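Local coordinates for NTD biosynthesis operon protein NtdA (Bacillus subtilis subsp. subtilis, PDB 4K2I), which catalyses the reversible pyridoxal phosphate-dependent transfer of an amino group from glutamate to 3-dehydro-glucose 6-phosphate, giving kanosamine 6-phosphate for antibiotic biosynthesis, at residues K62-S67 against S420-E425; P103-F108 against N294-N299; I222-Q227 against I240-F245; K249-C254 against E307-L312. All coordinates share one frame; numbering follows the deposited sequence.

Interaction 1 (K62-S67 against S420-E425); sequences KNREIS and SFTLEE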
# COMPACT_ATOMS: atom_id res chain seq x y z
N LYS B 62 -15.91 -38.65 -1.71
CA LYS B 62 -16.57 -38.90 -0.43
C LYS B 62 -15.75 -39.86 0.46
O LYS B 62 -15.77 -39.78 1.68
CB LYS B 62 -17.98 -39.44 -0.68
CG LYS B 62 -18.46 -40.44 0.35
CD LYS B 62 -19.49 -41.41 -0.21
CE LYS B 62 -20.87 -40.78 -0.30
NZ LYS B 62 -21.88 -41.77 -0.75
N ASN B 63 -14.99 -40.75 -0.17
CA ASN B 63 -14.24 -41.77 0.57
C ASN B 63 -12.82 -41.36 1.00
O ASN B 63 -12.07 -42.18 1.53
CB ASN B 63 -14.15 -43.07 -0.24
CG ASN B 63 -13.53 -42.85 -1.62
OD1 ASN B 63 -13.82 -41.87 -2.30
ND2 ASN B 63 -12.67 -43.78 -2.03
N ARG B 64 -12.45 -40.11 0.76
CA ARG B 64 -11.15 -39.63 1.22
C ARG B 64 -11.23 -39.30 2.72
O ARG B 64 -12.04 -38.47 3.13
CB ARG B 64 -10.68 -38.42 0.40
CG ARG B 64 -9.30 -37.92 0.74
CD ARG B 64 -8.88 -36.76 -0.16
NE ARG B 64 -9.65 -35.53 0.07
CZ ARG B 64 -9.29 -34.57 0.92
NH1 ARG B 64 -8.18 -34.67 1.64
NH2 ARG B 64 -10.06 -33.48 1.04
N GLU B 65 -10.40 -39.95 3.52
CA GLU B 65 -10.48 -39.78 4.96
C GLU B 65 -10.07 -38.37 5.36
O GLU B 65 -9.10 -37.83 4.86
CB GLU B 65 -9.62 -40.80 5.71
CG GLU B 65 -9.94 -40.83 7.20
CD GLU B 65 -9.03 -41.76 8.00
OE1 GLU B 65 -9.55 -42.37 8.96
OE2 GLU B 65 -7.82 -41.86 7.69
N ILE B 66 -10.85 -37.77 6.24
CA ILE B 66 -10.54 -36.44 6.71
C ILE B 66 -10.45 -36.39 8.22
O ILE B 66 -11.41 -36.71 8.91
CB ILE B 66 -11.56 -35.44 6.19
CG1 ILE B 66 -11.34 -35.29 4.69
CG2 ILE B 66 -11.44 -34.09 6.89
CD1 ILE B 66 -12.41 -34.61 4.06
N SER B 67 -9.28 -35.99 8.71
CA SER B 67 -9.05 -35.91 10.16
C SER B 67 -8.99 -34.46 10.68
O SER B 67 -9.26 -34.22 11.86
CB SER B 67 -7.75 -36.63 10.51
OG SER B 67 -6.66 -35.99 9.89
N SER B 420 -11.94 -23.26 -3.00
CA SER B 420 -11.19 -24.52 -3.08
C SER B 420 -11.44 -25.51 -1.93
O SER B 420 -10.76 -26.53 -1.84
CB SER B 420 -9.69 -24.24 -3.21
OG SER B 420 -9.41 -23.62 -4.45
N PHE B 421 -12.43 -25.23 -1.08
CA PHE B 421 -12.88 -26.16 -0.05
C PHE B 421 -13.45 -27.42 -0.71
O PHE B 421 -14.09 -27.33 -1.77
CB PHE B 421 -13.97 -25.45 0.76
CG PHE B 421 -14.32 -26.10 2.08
CD1 PHE B 421 -13.33 -26.52 2.97
CD2 PHE B 421 -15.66 -26.22 2.46
CE1 PHE B 421 -13.68 -27.07 4.20
CE2 PHE B 421 -16.01 -26.77 3.69
CZ PHE B 421 -15.01 -27.21 4.56
N THR B 422 -13.22 -28.59 -0.12
CA THR B 422 -13.78 -29.82 -0.68
C THR B 422 -15.13 -30.21 -0.07
O THR B 422 -15.42 -29.88 1.09
CB THR B 422 -12.81 -31.02 -0.60
OG1 THR B 422 -12.58 -31.37 0.77
CG2 THR B 422 -11.48 -30.70 -1.30
N LEU B 423 -15.95 -30.89 -0.86
CA LEU B 423 -17.24 -31.35 -0.37
C LEU B 423 -17.06 -32.41 0.72
O LEU B 423 -17.87 -32.49 1.63
CB LEU B 423 -18.11 -31.89 -1.51
CG LEU B 423 -18.40 -30.89 -2.63
CD1 LEU B 423 -19.45 -31.42 -3.58
CD2 LEU B 423 -18.84 -29.55 -2.06
N GLU B 424 -16.01 -33.22 0.64
CA GLU B 424 -15.78 -34.20 1.70
C GLU B 424 -15.33 -33.56 3.03
O GLU B 424 -15.64 -34.07 4.11
CB GLU B 424 -14.86 -35.35 1.26
CG GLU B 424 -13.44 -34.96 0.87
CD GLU B 424 -13.30 -34.54 -0.58
OE1 GLU B 424 -14.34 -34.32 -1.26
OE2 GLU B 424 -12.15 -34.44 -1.03
N GLU B 425 -14.60 -32.45 2.98
CA GLU B 425 -14.35 -31.69 4.21
C GLU B 425 -15.66 -31.14 4.75
O GLU B 425 -15.92 -31.18 5.96
CB GLU B 425 -13.39 -30.53 3.97
CG GLU B 425 -11.94 -30.92 3.83
CD GLU B 425 -11.12 -29.79 3.21
OE1 GLU B 425 -11.33 -29.51 2.00
OE2 GLU B 425 -10.30 -29.18 3.92
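Arg64 leaves its backbone with CG trans to N (chi1 -176°), runs straight on and bends at chi3, and Glu424 sets CG between its own N and carbonyl carbon (chi1 62°) before folding at chi2; these turns bring guanidinium and carboxylate together almost at right angles, their planes 76° apart. The grip is side-on and falls on a single oxygen: Arg64 NE lies 2.9 Å from Glu424 OE2, and Arg64 NH2 reaches the same OE2 at 3.1 Å. OE2 sits in the guanidinium plane and receives NE on its anti lone pair. Its partner oxygen, Glu424 OE1, takes the backbone N-H of Gln61, so one oxygen holds Arg64 and the other the backbone just ahead of Lys62.

Thr422 is the N-cap of helix 423-438. Its OG1 accepts from Glu425 N, while Thr422 N donates to Glu425 OE1 at 3.0 Å, the reciprocal pair of a capping box. A short bond from Thr422 OG1 to Glu425 OE1, 2.6 Å, tightens it, and Arg64 NH2 adds a weak bond to Thr422 OG1 at the guanidinium edge. Ile66 supplies the apolar part: its CG1-CD1 arm lays CD1 on the backbone between Glu424 and Glu425, 3.3 Å from Glu425 N.

The contact ties the loop of the N-terminal region to the start of the last helix, away from the active site. Glu425 OE1 also forms a salt bridge with Arg76, so two arginines gather near the two glutamates of this helix start; the opposite charges probably favour ionised carboxylates and help balance the negative charge.

Interaction 2 (P103-F108 against N294-N299); sequences PYLEQF and NSKMDN. With PMP (4'-deoxy-4'-aminopyridoxal-5'-phosphate), chain C.
Tyr104 presents its ring edge to the amide of Asn299, the two planes 55° apart, with Asn299 OD1 close to the ring plane and 3.3 Å from Tyr104 CB. The same oxygen accepts two backbone N-H groups of the opening turn of helix 103-116: Tyr104 N at 2.9 Å, in the carbonyl plane, and Leu105 N at 3.2 Å, tilted 15° from it. Asparagine suits the place because its ND2 also donates, to the carbonyl of Lys98. With CG anti to N (chi1 -173°), Asn299 swings that amide to the helix start.

The forked end of Leu105 serves two neighbours. It runs antiparallel to Met297, flank to flank, CD1 lying 3.8 Å from Met297 CB, while Lys296 lies transverse to it, NZ 3.8 Å from Leu105 CD2. Met297, an unbranched thioether, extends fully to set its polarisable SD 3.6 Å from Phe108 CE2, an oblique Met-aromatic contact.

At the far end of 294-299, Asn294 ND2 donates to a phosphate oxygen of the cofactor bound mainly by the second subunit. Helix 299-308 continues from Asn299 and packs on Tyr104 and Phe108, helix 80-93 meets Tyr104, and Met297 bonds through its backbone to Ala123 of strand 120-124.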
# COMPACT_ATOMS: atom_id res chain seq x y z
N PRO B 103 0.24 0.86 -17.33
CA PRO B 103 -0.93 0.54 -18.17
C PRO B 103 -1.79 -0.60 -17.64
O PRO B 103 -2.95 -0.70 -18.03
CB PRO B 103 -0.30 0.16 -19.52
CG PRO B 103 1.04 -0.42 -19.14
CD PRO B 103 1.50 0.38 -17.92
N TYR B 104 -1.26 -1.45 -16.77
CA TYR B 104 -2.10 -2.51 -16.22
C TYR B 104 -3.06 -1.91 -15.20
O TYR B 104 -4.21 -2.33 -15.08
CB TYR B 104 -1.26 -3.62 -15.59
CG TYR B 104 -0.47 -4.44 -16.58
CD1 TYR B 104 -0.98 -5.63 -17.09
CD2 TYR B 104 0.80 -4.05 -16.97
CE1 TYR B 104 -0.26 -6.40 -17.98
CE2 TYR B 104 1.54 -4.81 -17.87
CZ TYR B 104 1.00 -5.99 -18.36
OH TYR B 104 1.71 -6.76 -19.25
N LEU B 105 -2.57 -0.92 -14.46
CA LEU B 105 -3.41 -0.20 -13.52
C LEU B 105 -4.62 0.44 -14.23
O LEU B 105 -5.75 0.28 -13.80
CB LEU B 105 -2.59 0.84 -12.76
CG LEU B 105 -3.37 1.73 -11.81
CD1 LEU B 105 -3.94 0.92 -10.66
CD2 LEU B 105 -2.49 2.87 -11.30
N GLU B 106 -4.36 1.14 -15.32
CA GLU B 106 -5.41 1.79 -16.10
C GLU B 106 -6.39 0.77 -16.69
O GLU B 106 -7.60 0.97 -16.66
CB GLU B 106 -4.80 2.63 -17.22
CG GLU B 106 -3.74 3.61 -16.75
CD GLU B 106 -2.99 4.27 -17.90
OE1 GLU B 106 -3.40 4.09 -19.07
OE2 GLU B 106 -1.98 4.97 -17.64
N GLN B 107 -5.85 -0.32 -17.24
CA GLN B 107 -6.70 -1.37 -17.80
C GLN B 107 -7.56 -2.03 -16.71
O GLN B 107 -8.74 -2.31 -16.94
CB GLN B 107 -5.87 -2.42 -18.54
CG GLN B 107 -6.71 -3.58 -19.10
CD GLN B 107 -7.59 -3.16 -20.28
OE1 GLN B 107 -7.49 -2.05 -20.80
NE2 GLN B 107 -8.46 -4.08 -20.72
N PHE B 108 -6.96 -2.29 -15.55
CA PHE B 108 -7.67 -2.87 -14.41
C PHE B 108 -8.87 -2.00 -13.98
O PHE B 108 -9.95 -2.52 -13.70
CB PHE B 108 -6.72 -3.08 -13.23
CG PHE B 108 -7.35 -3.80 -12.05
CD1 PHE B 108 -7.87 -5.07 -12.20
CD2 PHE B 108 -7.38 -3.21 -10.80
CE1 PHE B 108 -8.43 -5.75 -11.12
CE2 PHE B 108 -7.94 -3.87 -9.71
CZ PHE B 108 -8.47 -5.15 -9.87
N ASN B 294 -0.40 8.70 -0.51
CA ASN B 294 0.26 7.92 -1.54
C ASN B 294 -0.45 6.60 -1.57
O ASN B 294 0.06 5.58 -1.07
CB ASN B 294 1.74 7.73 -1.21
CG ASN B 294 2.51 7.09 -2.34
OD1 ASN B 294 1.97 6.91 -3.43
ND2 ASN B 294 3.76 6.74 -2.09
N SER B 295 -1.65 6.60 -2.14
CA SER B 295 -2.54 5.47 -1.96
C SER B 295 -3.21 4.92 -3.21
O SER B 295 -4.29 4.35 -3.11
CB SER B 295 -3.61 5.80 -0.92
OG SER B 295 -3.02 5.97 0.35
N LYS B 296 -2.57 5.07 -4.37
CA LYS B 296 -3.01 4.36 -5.57
C LYS B 296 -2.58 2.88 -5.49
O LYS B 296 -1.59 2.55 -4.84
CB LYS B 296 -2.41 4.99 -6.83
CG LYS B 296 -2.75 6.46 -7.06
CD LYS B 296 -2.05 6.99 -8.30
CE LYS B 296 -2.65 6.38 -9.57
NZ LYS B 296 -1.79 6.61 -10.77
N MET B 297 -3.32 2.00 -6.15
CA MET B 297 -2.89 0.61 -6.33
C MET B 297 -1.61 0.58 -7.20
O MET B 297 -1.42 1.48 -8.04
CB MET B 297 -4.02 -0.18 -6.98
CG MET B 297 -3.74 -1.66 -7.20
SD MET B 297 -5.20 -2.44 -7.93
CE MET B 297 -4.71 -4.16 -7.97
N ASP B 298 -0.75 -0.41 -6.99
CA ASP B 298 0.44 -0.62 -7.84
C ASP B 298 0.11 -1.30 -9.17
O ASP B 298 -0.72 -2.21 -9.23
CB ASP B 298 1.50 -1.47 -7.13
CG ASP B 298 2.13 -0.78 -5.92
OD1 ASP B 298 2.16 0.46 -5.88
OD2 ASP B 298 2.60 -1.49 -5.01
N ASN B 299 0.78 -0.86 -10.22
CA ASN B 299 0.71 -1.47 -11.55
C ASN B 299 1.00 -2.98 -11.49
O ASN B 299 0.37 -3.76 -12.19
CB ASN B 299 1.72 -0.77 -12.47
CG ASN B 299 1.62 -1.22 -13.93
OD1 ASN B 299 0.58 -1.08 -14.56
ND2 ASN B 299 2.73 -1.73 -14.47
N1 PMP C . 10.38 11.97 0.91
C2 PMP C . 11.16 12.15 -0.22
C2A PMP C . 12.33 13.10 -0.19
C3 PMP C . 10.85 11.43 -1.39
O3 PMP C . 11.62 11.60 -2.51
C4 PMP C . 9.78 10.55 -1.41
C4A PMP C . 9.44 9.78 -2.69
N4A PMP C . 9.78 10.54 -3.90
C5 PMP C . 9.01 10.40 -0.24
C6 PMP C . 9.32 11.11 0.90
C5A PMP C . 7.82 9.47 -0.20
O4P PMP C . 8.22 8.13 -0.37
P PMP C . 7.18 7.03 -0.96
O1P PMP C . 5.80 7.23 -0.37
O2P PMP C . 7.73 5.64 -0.68
O3P PMP C . 7.05 7.31 -2.47

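Interaction 3 (I222-Q227 against I240-F245); sequences IEDACQ and ITTLSF. With PMP (4'-deoxy-4'-aminopyridoxal-5'-phosphate), chain M.
Ile240 opens strand 240-244, which runs parallel to strand 220-224 in the central mixed sheet of the fold type I aminotransferase domain, the axes of the short segments 4.8 Å apart. Its carbonyl accepts Glu223 N at 2.9 Å. Its CG2 lies alongside Ile222 CD1 on the face packed against helix 127-137; beta-branched residues suit such a strand.

Thr241 turns to the other face, where its OG1 donates to the anti lone pair of Glu223 OE1 at 2.6 Å. His199 binds the second oxygen of Glu223, so each oxygen of this buried carboxylate has a partner.

Thr242 returns to the first face. Its OG1, set between N and the carbonyl carbon (chi1 63°), curls back to donate to Glu223 O at 2.9 Å; that carbonyl also takes Thr242 N, so the buried hydroxyl is satisfied. Thr242 O receives a weak bond from Ala225 N.

Leu243 folds its CD2 methyl against Ala225. On the Thr242 side of the sheet, Asp224 OD1 accepts Cys226 N in an Asx turn, while Asp224 OD2, also bonded to Thr156, approaches the pyridine nitrogen N1 of the cofactor as the classic acidic partner in fold type I enzymes.

Ser244 meets Cys226 CB with its own CB and ends the strand at the phosphate: Ser244 OG lies 2.6 Å from PMP O2P, and Gln227 NE2 donates to PMP O3 at 2.7 Å.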
# COMPACT_ATOMS: atom_id res chain seq x y z
N ILE B 222 -21.80 6.23 1.60
CA ILE B 222 -20.62 5.51 1.14
C ILE B 222 -20.70 4.11 1.71
O ILE B 222 -20.84 3.93 2.92
CB ILE B 222 -19.33 6.23 1.58
CG1 ILE B 222 -18.10 5.36 1.30
CG2 ILE B 222 -19.40 6.63 3.07
CD1 ILE B 222 -16.77 6.11 1.35
N GLU B 223 -20.66 3.11 0.85
CA GLU B 223 -20.85 1.74 1.33
C GLU B 223 -19.54 0.98 1.41
O GLU B 223 -18.67 1.10 0.54
CB GLU B 223 -21.87 0.99 0.47
CG GLU B 223 -21.44 0.83 -0.96
CD GLU B 223 -22.50 0.19 -1.82
OE1 GLU B 223 -22.36 0.30 -3.05
OE2 GLU B 223 -23.46 -0.43 -1.28
N ASP B 224 -19.41 0.21 2.48
CA ASP B 224 -18.27 -0.67 2.64
C ASP B 224 -18.66 -2.01 2.05
O ASP B 224 -19.30 -2.83 2.71
CB ASP B 224 -17.90 -0.81 4.13
CG ASP B 224 -16.71 -1.72 4.36
OD1 ASP B 224 -16.29 -2.43 3.42
OD2 ASP B 224 -16.20 -1.75 5.50
N ALA B 225 -18.29 -2.22 0.79
CA ALA B 225 -18.56 -3.48 0.10
C ALA B 225 -17.28 -4.29 -0.03
O ALA B 225 -17.11 -5.07 -0.97
CB ALA B 225 -19.14 -3.20 -1.28
N CYS B 226 -16.36 -4.10 0.91
CA CYS B 226 -15.08 -4.79 0.83
C CYS B 226 -15.21 -6.32 0.79
O CYS B 226 -14.34 -6.99 0.23
CB CYS B 226 -14.12 -4.31 1.92
SG CYS B 226 -13.62 -2.58 1.61
N GLN B 227 -16.30 -6.86 1.33
CA GLN B 227 -16.52 -8.31 1.26
C GLN B 227 -17.62 -8.68 0.25
O GLN B 227 -18.06 -9.83 0.21
CB GLN B 227 -16.89 -8.86 2.65
CG GLN B 227 -15.85 -8.55 3.72
CD GLN B 227 -16.21 -9.12 5.08
OE1 GLN B 227 -17.32 -9.61 5.30
NE2 GLN B 227 -15.26 -9.07 6.00
N ILE B 240 -20.70 6.54 -3.10
CA ILE B 240 -19.41 5.87 -3.29
C ILE B 240 -19.48 4.41 -2.87
O ILE B 240 -20.02 4.08 -1.81
CB ILE B 240 -18.29 6.58 -2.50
CG1 ILE B 240 -17.94 7.92 -3.16
CG2 ILE B 240 -17.03 5.70 -2.41
CD1 ILE B 240 -16.64 8.48 -2.73
N THR B 241 -18.92 3.53 -3.70
CA THR B 241 -18.73 2.14 -3.33
C THR B 241 -17.24 1.84 -3.09
O THR B 241 -16.40 2.25 -3.89
CB THR B 241 -19.24 1.20 -4.43
OG1 THR B 241 -20.63 1.45 -4.68
CG2 THR B 241 -19.03 -0.27 -4.02
N THR B 242 -16.92 1.14 -2.01
CA THR B 242 -15.54 0.77 -1.74
C THR B 242 -15.36 -0.75 -1.78
O THR B 242 -16.21 -1.49 -1.30
CB THR B 242 -15.03 1.32 -0.38
OG1 THR B 242 -15.80 0.75 0.69
CG2 THR B 242 -15.15 2.83 -0.34
N LEU B 243 -14.24 -1.19 -2.34
CA LEU B 243 -13.92 -2.61 -2.46
C LEU B 243 -12.53 -2.86 -1.88
O LEU B 243 -11.71 -1.95 -1.83
CB LEU B 243 -13.93 -3.04 -3.94
CG LEU B 243 -15.28 -2.98 -4.68
CD1 LEU B 243 -15.09 -3.21 -6.17
CD2 LEU B 243 -16.26 -4.00 -4.10
N SER B 244 -12.30 -4.09 -1.42
CA SER B 244 -10.97 -4.56 -1.06
C SER B 244 -10.57 -5.71 -1.99
O SER B 244 -11.41 -6.55 -2.34
CB SER B 244 -10.94 -5.08 0.37
OG SER B 244 -9.73 -5.78 0.59
N PHE B 245 -9.29 -5.75 -2.37
CA PHE B 245 -8.75 -6.86 -3.17
C PHE B 245 -7.63 -7.58 -2.39
O PHE B 245 -6.71 -8.13 -2.99
CB PHE B 245 -8.23 -6.39 -4.53
CG PHE B 245 -9.24 -5.59 -5.32
CD1 PHE B 245 -10.48 -6.12 -5.63
CD2 PHE B 245 -8.95 -4.30 -5.75
CE1 PHE B 245 -11.42 -5.39 -6.35
CE2 PHE B 245 -9.88 -3.55 -6.46
CZ PHE B 245 -11.13 -4.10 -6.76
N1 PMP M . -14.07 -3.49 5.48
C2 PMP M . -14.32 -4.83 5.69
C2A PMP M . -15.73 -5.25 6.02
C3 PMP M . -13.24 -5.74 5.59
O3 PMP M . -13.40 -7.08 5.78
C4 PMP M . -11.96 -5.28 5.29
C4A PMP M . -10.81 -6.31 5.19
N4A PMP M . -10.99 -7.49 6.04
C5 PMP M . -11.76 -3.91 5.09
C6 PMP M . -12.82 -3.03 5.19
C5A PMP M . -10.41 -3.34 4.76
O4P PMP M . -9.95 -3.80 3.52
P PMP M . -8.38 -3.84 3.20
O1P PMP M . -7.75 -2.58 3.75
O2P PMP M . -8.16 -4.01 1.70
O3P PMP M . -7.78 -5.01 4.00

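Interaction 4 (K249-C254 against E307-L312); sequences KNFGVC and ERMKYL. With PMP (4'-deoxy-4'-aminopyridoxal-5'-phosphate), chain M.
Arg308 reaches across from the end of helix 299-308 to the backbone of 252-253, and each part of its chain has a use. CB lies between Gly252 O, 3.7 Å away, and Phe251 CE1 at 4.0 Å. CG passes the carbonyl of Gly252, and CD comes closer, 3.3 Å from Gly252 O. There the chain bends (chi3 69°), which carries the guanidinium past that carbonyl. NE turns to a salt bridge with Glu82 of helix 80-93, its strongest polar partner, and at the tip NH1 makes a weak bond, 3.0 Å long, to Val253 O, which lies near the guanidinium plane. A long side chain with several N-H donors fits here because it can join a helix to the carbonyls of Gly252 and Val253 in a buried place.

Phe251 packs next to Arg308. Its CE1 lies 3.4 Å from Met309 N, and Met309 CG sits over one face of the ring, nearer its border than its centre. Met309 SD is 4.9 Å from the ring centroid in an oblique Met-aromatic contact. At the root of the side chain, Phe251 CB meets Leu312 CD1 at 3.8 Å, the leucine methyl also touching Asn250 O. Flexible methionine follows the ring face, while leucine packs its methyls on Phe251 CB.

Just before this packing, Lys249 points the other way, its NZ 3.2 Å from N4A of the cofactor. The segment is thus the loop bearing the Schiff-base lysine of a DegT/DnrJ/EryC1 aminotransferase, here released from the cofactor, which is bound as pyridoxamine phosphate.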
# COMPACT_ATOMS: atom_id res chain seq x y z
N LYS B 249 -10.15 -12.07 0.03
CA LYS B 249 -11.48 -11.70 -0.46
C LYS B 249 -11.96 -12.63 -1.57
O LYS B 249 -11.17 -13.40 -2.11
CB LYS B 249 -11.48 -10.24 -0.91
CG LYS B 249 -11.16 -9.25 0.22
CD LYS B 249 -12.21 -9.35 1.31
CE LYS B 249 -11.88 -8.49 2.52
NZ LYS B 249 -10.69 -9.05 3.24
N ASN B 250 -13.25 -12.58 -1.90
CA ASN B 250 -13.81 -13.36 -3.01
C ASN B 250 -12.99 -13.18 -4.29
O ASN B 250 -12.78 -14.12 -5.07
CB ASN B 250 -15.28 -13.00 -3.25
CG ASN B 250 -16.19 -13.55 -2.16
OD1 ASN B 250 -15.76 -13.82 -1.03
ND2 ASN B 250 -17.46 -13.72 -2.49
N PHE B 251 -12.49 -11.96 -4.48
CA PHE B 251 -11.50 -11.70 -5.51
C PHE B 251 -10.42 -10.85 -4.90
O PHE B 251 -10.70 -9.76 -4.40
CB PHE B 251 -12.13 -10.95 -6.70
CG PHE B 251 -11.11 -10.24 -7.57
CD1 PHE B 251 -10.01 -10.92 -8.07
CD2 PHE B 251 -11.27 -8.90 -7.87
CE1 PHE B 251 -9.09 -10.28 -8.86
CE2 PHE B 251 -10.35 -8.25 -8.66
CZ PHE B 251 -9.25 -8.94 -9.15
N GLY B 252 -9.19 -11.33 -4.95
CA GLY B 252 -8.05 -10.63 -4.39
C GLY B 252 -6.81 -10.68 -5.27
O GLY B 252 -6.72 -11.48 -6.21
N VAL B 253 -5.85 -9.81 -4.98
CA VAL B 253 -4.58 -9.84 -5.71
C VAL B 253 -3.55 -10.56 -4.84
O VAL B 253 -3.92 -11.45 -4.07
CB VAL B 253 -4.16 -8.42 -6.15
CG1 VAL B 253 -5.19 -7.88 -7.13
CG2 VAL B 253 -4.04 -7.46 -4.95
N CYS B 254 -2.26 -10.22 -4.97
CA CYS B 254 -1.23 -10.85 -4.16
C CYS B 254 -0.52 -9.80 -3.29
O CYS B 254 0.70 -9.63 -3.38
CB CYS B 254 -0.22 -11.60 -5.05
SG CYS B 254 -0.92 -13.06 -5.92
N GLU B 307 -5.17 -11.22 -13.96
CA GLU B 307 -5.11 -12.66 -14.04
C GLU B 307 -6.11 -13.31 -13.08
O GLU B 307 -6.96 -14.09 -13.51
CB GLU B 307 -3.68 -13.17 -13.79
CG GLU B 307 -2.67 -12.72 -14.84
CD GLU B 307 -3.12 -13.00 -16.26
OE1 GLU B 307 -3.63 -14.12 -16.53
OE2 GLU B 307 -2.99 -12.11 -17.11
N ARG B 308 -6.04 -12.98 -11.79
CA ARG B 308 -6.89 -13.66 -10.80
C ARG B 308 -8.38 -13.41 -11.02
O ARG B 308 -9.21 -14.26 -10.68
CB ARG B 308 -6.47 -13.31 -9.36
CG ARG B 308 -5.01 -13.68 -9.04
CD ARG B 308 -4.74 -13.72 -7.54
NE ARG B 308 -5.42 -14.84 -6.90
CZ ARG B 308 -5.44 -15.08 -5.59
NH1 ARG B 308 -4.82 -14.26 -4.74
NH2 ARG B 308 -6.09 -16.13 -5.14
N MET B 309 -8.73 -12.27 -11.60
CA MET B 309 -10.12 -11.93 -11.90
C MET B 309 -10.80 -12.93 -12.85
O MET B 309 -12.04 -13.04 -12.88
CB MET B 309 -10.21 -10.52 -12.48
CG MET B 309 -11.61 -9.92 -12.55
SD MET B 309 -11.52 -8.15 -12.89
CE MET B 309 -9.89 -8.10 -13.63
N LYS B 310 -10.00 -13.66 -13.62
CA LYS B 310 -10.53 -14.64 -14.57
C LYS B 310 -11.25 -15.79 -13.86
O LYS B 310 -12.05 -16.51 -14.47
CB LYS B 310 -9.40 -15.20 -15.44
CG LYS B 310 -8.68 -14.15 -16.28
CD LYS B 310 -7.58 -14.78 -17.10
CE LYS B 310 -6.85 -13.77 -17.97
NZ LYS B 310 -5.62 -14.38 -18.58
N TYR B 311 -10.99 -15.94 -12.56
CA TYR B 311 -11.56 -17.05 -11.79
C TYR B 311 -12.74 -16.61 -10.94
O TYR B 311 -13.35 -17.43 -10.25
CB TYR B 311 -10.48 -17.68 -10.88
CG TYR B 311 -9.31 -18.26 -11.64
CD1 TYR B 311 -9.16 -19.64 -11.78
CD2 TYR B 311 -8.36 -17.43 -12.23
CE1 TYR B 311 -8.09 -20.17 -12.49
CE2 TYR B 311 -7.31 -17.94 -12.95
CZ TYR B 311 -7.17 -19.32 -13.07
OH TYR B 311 -6.10 -19.81 -13.77
N LEU B 312 -13.09 -15.33 -10.99
CA LEU B 312 -14.06 -14.78 -10.04
C LEU B 312 -15.49 -15.37 -10.14
O LEU B 312 -16.07 -15.77 -9.13
CB LEU B 312 -14.11 -13.25 -10.11
CG LEU B 312 -15.23 -12.60 -9.27
CD1 LEU B 312 -15.10 -13.00 -7.80
CD2 LEU B 312 -15.25 -11.08 -9.43
N1 PMP M . -14.07 -3.49 5.48
C2 PMP M . -14.32 -4.83 5.69
C2A PMP M . -15.73 -5.25 6.02
C3 PMP M . -13.24 -5.74 5.59
O3 PMP M . -13.40 -7.08 5.78
C4 PMP M . -11.96 -5.28 5.29
C4A PMP M . -10.81 -6.31 5.19
N4A PMP M . -10.99 -7.49 6.04
C5 PMP M . -11.76 -3.91 5.09
C6 PMP M . -12.82 -3.03 5.19
C5A PMP M . -10.41 -3.34 4.76
O4P PMP M . -9.95 -3.80 3.52
P PMP M . -8.38 -3.84 3.20
O1P PMP M . -7.75 -2.58 3.75
O2P PMP M . -8.16 -4.01 1.70
O3P PMP M . -7.78 -5.01 4.00

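Interactions 2, 3 and 4 form one connected region around the active sites, with centres 15 to 17 Å apart, whereas interaction 1 stands off, 24 Å from interaction 4 between centres. Aromatic rings join the three: Phe108 CE2 of interaction 2 lies 3.8 Å from Phe245 CE2 of interaction 3, and Phe108 CZ lies 3.8 Å from Phe251 CE2 of interaction 4. Phe245 O and Val253 N, 2.7 Å apart, probably form a hydrogen bond between interactions 3 and 4. These two share one cofactor, the former bonding its phosphate and O3 and setting Asp224 beside the ring nitrogen, the latter bringing up Lys249. Asn294 of interaction 2 serves the other cofactor, so each site draws on both subunits.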